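Local coordinates for protein squalene synthase HpnC (Alicyclobacillus acidocaldarius subsp. acidocaldarius, PDB 4HD1) that probably takes part in making squalene from isoprenoid diphosphates, as an all-helical member of the squalene/phytoene synthase family, at residues E74-R77 against R78-G82; A84-P87 against A88-A91. One frame throughout, in Å; residues are numbered along the deposited sequence.

Contact 1: E74-R77 against R78-G82; sequences EELR and RAFAG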
loop_
_atom_site.group_PDB
_atom_site.type_symbol
_atom_site.label_atom_id
_atom_site.label_comp_id
_atom_site.label_asym_id
_atom_site.label_seq_id
_atom_site.Cartn_x
_atom_site.Cartn_y
_atom_site.Cartn_z
ATOM N N GLU A 74 10.280 2.478 -17.382
ATOM C CA GLU A 74 10.303 2.270 -18.830
ATOM C C GLU A 74 9.436 1.093 -19.267
ATOM O O GLU A 74 8.676 1.204 -20.235
ATOM C CB GLU A 74 11.739 2.074 -19.331
ATOM C CG GLU A 74 12.514 3.367 -19.517
ATOM C CD GLU A 74 11.760 4.385 -20.353
ATOM O OE1 GLU A 74 11.309 4.036 -21.466
ATOM O OE2 GLU A 74 11.613 5.537 -19.893
ATOM N N GLU A 75 9.560 -0.026 -18.553
ATOM C CA GLU A 75 8.744 -1.217 -18.798
ATOM C C GLU A 75 7.261 -0.895 -18.607
ATOM O O GLU A 75 6.427 -1.259 -19.439
ATOM C CB GLU A 75 9.183 -2.370 -17.882
ATOM C CG GLU A 75 10.512 -3.006 -18.284
ATOM C CD GLU A 75 11.266 -3.653 -17.126
ATOM O OE1 GLU A 75 10.674 -4.482 -16.399
ATOM O OE2 GLU A 75 12.470 -3.346 -16.952
ATOM N N LEU A 76 6.950 -0.189 -17.522
ATOM C CA LEU A 76 5.585 0.231 -17.222
ATOM C C LEU A 76 4.990 1.068 -18.353
ATOM O O LEU A 76 3.872 0.805 -18.791
ATOM C CB LEU A 76 5.539 0.994 -15.891
ATOM C CG LEU A 76 4.210 1.444 -15.261
ATOM C CD1 LEU A 76 3.754 2.788 -15.815
ATOM C CD2 LEU A 76 3.106 0.393 -15.366
ATOM N N ARG A 77 5.739 2.062 -18.829
ATOM C CA ARG A 77 5.282 2.902 -19.941
ATOM C C ARG A 77 5.089 2.103 -21.233
ATOM O O ARG A 77 4.157 2.364 -21.994
ATOM C CB ARG A 77 6.220 4.089 -20.177
ATOM C CG ARG A 77 6.504 4.915 -18.932
ATOM C CD ARG A 77 7.180 6.230 -19.275
ATOM N NE ARG A 77 6.259 7.346 -19.100
ATOM C CZ ARG A 77 6.206 8.109 -18.014
ATOM N NH1 ARG A 77 7.037 7.894 -16.999
ATOM N NH2 ARG A 77 5.322 9.095 -17.946
ATOM N N ARG A 78 5.967 1.130 -21.467
ATOM C CA ARG A 78 5.830 0.224 -22.607
ATOM C C ARG A 78 4.548 -0.600 -22.509
ATOM O O ARG A 78 3.903 -0.880 -23.525
ATOM C CB ARG A 78 7.052 -0.688 -22.736
ATOM C CG ARG A 78 8.164 -0.099 -23.586
ATOM C CD ARG A 78 9.272 -1.103 -23.862
ATOM N NE ARG A 78 10.389 -0.942 -22.932
ATOM C CZ ARG A 78 10.696 -1.786 -21.950
ATOM N NH1 ARG A 78 9.981 -2.890 -21.749
ATOM N NH2 ARG A 78 11.735 -1.527 -21.168
ATOM N N ALA A 79 4.177 -0.972 -21.285
ATOM C CA ALA A 79 2.955 -1.733 -21.049
ATOM C C ALA A 79 1.692 -0.909 -21.327
ATOM O O ALA A 79 0.646 -1.468 -21.639
ATOM C CB ALA A 79 2.940 -2.296 -19.639
ATOM N N PHE A 80 1.802 0.413 -21.221
ATOM C CA PHE A 80 0.725 1.325 -21.613
ATOM C C PHE A 80 0.734 1.647 -23.102
ATOM O O PHE A 80 -0.252 2.159 -23.636
ATOM C CB PHE A 80 0.809 2.623 -20.818
ATOM C CG PHE A 80 0.080 2.573 -19.513
ATOM C CD1 PHE A 80 -1.188 3.130 -19.391
ATOM C CD2 PHE A 80 0.652 1.953 -18.407
ATOM C CE1 PHE A 80 -1.869 3.079 -18.184
ATOM C CE2 PHE A 80 -0.025 1.895 -17.201
ATOM C CZ PHE A 80 -1.289 2.456 -17.089
ATOM N N ALA A 81 1.852 1.363 -23.763
ATOM C CA ALA A 81 1.986 1.595 -25.197
ATOM C C ALA A 81 1.668 0.334 -26.002
ATOM O O ALA A 81 1.622 0.372 -27.229
ATOM C CB ALA A 81 3.382 2.108 -25.521
ATOM N N GLY A 82 1.439 -0.777 -25.306
ATOM C CA GLY A 82 1.141 -2.049 -25.959
ATOM C C GLY A 82 2.378 -2.751 -26.492
ATOM O O GLY A 82 2.313 -3.458 -27.493
#
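Extended at chi2 (-172°) and then bent at chi3 (-97°), the chain of Arg78 folds back along the helix and lays its guanidinium against Glu75 one turn earlier, with Glu75 CG 3.5 Å from Arg78 NH2. Glu75 CA and Glu74 O lie over one face of the guanidinium, toward its rim. The charged ends stay apart, Glu75 OE2 4.7 Å from Arg78 NH2, so at most a weak attraction is likely; the long arginine packs on Glu75 and also touches Thr85 in the loop beyond. On another side of the helix Leu76 and Phe80 run side by side, with Leu76 CD2 3.9 Å from Phe80 CE2; both are apolar, as suits a face covered by helix 87-99 and Met103. Leu76 O also meets the edge of the Phe80 ring, in its plane. The backbone bonds become less straight toward the helix end. Arg78 N donates to Glu74 O at 3.0 Å, Ala79 N to Glu75 O and Phe80 N to Leu76 O, whereas the bond from Ala81 N to Arg77 O is weak, at 122°. This is the last turn of an alpha-helix, helix 65-81, ended by Gly82, a glycine of positive phi.

Contact 2: A84-P87 against A88-A91; sequences ATTP and AFRA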
loop_
_atom_site.group_PDB
_atom_site.type_symbol
_atom_site.label_atom_id
_atom_site.label_comp_id
_atom_site.label_asym_id
_atom_site.label_seq_id
_atom_site.Cartn_x
_atom_site.Cartn_y
_atom_site.Cartn_z
ATOM N N ALA A 84 4.907 -4.360 -24.122
ATOM C CA ALA A 84 5.554 -5.022 -22.988
ATOM C C ALA A 84 6.478 -6.134 -23.473
ATOM O O ALA A 84 6.289 -6.662 -24.566
ATOM C CB ALA A 84 4.511 -5.576 -22.034
ATOM N N THR A 85 7.473 -6.485 -22.659
ATOM C CA THR A 85 8.470 -7.493 -23.047
ATOM C C THR A 85 8.661 -8.620 -22.015
ATOM O O THR A 85 9.311 -9.621 -22.298
ATOM C CB THR A 85 9.830 -6.841 -23.405
ATOM O OG1 THR A 85 10.230 -5.942 -22.364
ATOM C CG2 THR A 85 9.732 -6.061 -24.719
ATOM N N THR A 86 8.081 -8.446 -20.831
ATOM C CA THR A 86 8.141 -9.424 -19.739
ATOM C C THR A 86 6.843 -10.232 -19.739
ATOM O O THR A 86 5.821 -9.744 -20.228
ATOM C CB THR A 86 8.282 -8.685 -18.385
ATOM O OG1 THR A 86 9.406 -7.805 -18.451
ATOM C CG2 THR A 86 8.466 -9.647 -17.188
ATOM N N PRO A 87 6.871 -11.469 -19.205
ATOM C CA PRO A 87 5.593 -12.116 -18.888
ATOM C C PRO A 87 4.708 -11.251 -17.961
ATOM O O PRO A 87 3.554 -10.961 -18.312
ATOM C CB PRO A 87 6.021 -13.411 -18.196
ATOM C CG PRO A 87 7.348 -13.725 -18.803
ATOM C CD PRO A 87 8.006 -12.405 -19.093
ATOM N N ALA A 88 5.254 -10.825 -16.818
ATOM C CA ALA A 88 4.518 -9.976 -15.864
ATOM C C ALA A 88 3.884 -8.748 -16.511
ATOM O O ALA A 88 2.710 -8.461 -16.281
ATOM C CB ALA A 88 5.402 -9.559 -14.696
ATOM N N PHE A 89 4.656 -8.039 -17.326
ATOM C CA PHE A 89 4.181 -6.812 -17.953
ATOM C C PHE A 89 3.256 -7.035 -19.147
ATOM O O PHE A 89 2.464 -6.155 -19.478
ATOM C CB PHE A 89 5.350 -5.897 -18.320
ATOM C CG PHE A 89 5.853 -5.073 -17.166
ATOM C CD1 PHE A 89 5.146 -3.948 -16.736
ATOM C CD2 PHE A 89 7.029 -5.418 -16.504
ATOM C CE1 PHE A 89 5.604 -3.187 -15.670
ATOM C CE2 PHE A 89 7.493 -4.660 -15.437
ATOM C CZ PHE A 89 6.780 -3.542 -15.020
ATOM N N ARG A 90 3.355 -8.193 -19.796
ATOM C CA ARG A 90 2.365 -8.576 -20.802
ATOM C C ARG A 90 1.012 -8.803 -20.121
ATOM O O ARG A 90 -0.018 -8.333 -20.607
ATOM C CB ARG A 90 2.809 -9.810 -21.597
ATOM C CG ARG A 90 3.515 -9.485 -22.906
ATOM C CD ARG A 90 3.927 -10.729 -23.690
ATOM N NE ARG A 90 5.329 -11.060 -23.451
ATOM C CZ ARG A 90 5.768 -12.171 -22.862
ATOM N NH1 ARG A 90 4.922 -13.107 -22.460
ATOM N NH2 ARG A 90 7.068 -12.351 -22.688
ATOM N N ALA A 91 1.018 -9.499 -18.987
ATOM C CA ALA A 91 -0.201 -9.670 -18.205
ATOM C C ALA A 91 -0.747 -8.306 -17.757
ATOM O O ALA A 91 -1.937 -8.021 -17.938
ATOM C CB ALA A 91 0.039 -10.588 -17.016
#
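Arg90 N donates to Thr86 O at 2.9 Å, and the side chain of the same arginine wraps round that oxygen: Arg90 CB lies 3.3 Å from Thr86 O, and the guanidinium turns a face to it. The nitrogen approaches tilted 32° from the carbonyl plane. A bend at chi3 of Arg90 (-98°) carries the head back over the start of the helix, where Pro87 N lies over the same face as Thr86 O and Pro87 CD is 3.7 Å from Arg90 NH2. The charge itself is answered elsewhere, by a salt bridge from Arg90 NH1 to Asp14 of helix 12-25, which also packs on Pro87. Proline suits the first turn, where a backbone N-H has no acceptor one turn earlier within the helix, while its carbonyl still accepts a bond of 3.0 Å from Ala91 N, nearly straight at 170°. Thr86 takes the N-cap position without a capping bond from its side chain. Its OG1 instead sits at the edge of the Phe89 ring, and Thr86 CG2 is 3.4 Å from Ala88 N. Ala84 turns its methyl toward the helix, where Ala84 CB comes nearest to Phe89 O, 3.3 Å, and meets Phe89 CB at 3.8 Å; so small a side chain lets the loop pass close by. Phe89 is buried, its ring meeting Tyr72 edge-to-face, so the aromatic group ties this turn to helix 65-81. The whole is a helix N-terminus with proline in the first turn, where an incoming loop folds against the start of helix 87-99.

How the contacts relate
Contact 1 closes helix 65-81 and contact 2 opens helix 87-99, so together they form the two ends of a short helix-loop-helix connection, their centres about 9 Å apart. Phe89 is the main bridge: its CE2 packs 3.3 Å from Glu75 OE1 and its CE1 lies 3.8 Å from Leu76 CA, while Ala79 CB is 3.9 Å from Phe89 O, a small residue allowing the second helix to come close. At the outer side Arg78 NH1 approaches Thr85 OG1 at 3.1 Å, a packing contact between the helix end and the loop. Both contacts lie about 22 Å from the centre of the chain, in a peripheral part of this all-helical fold.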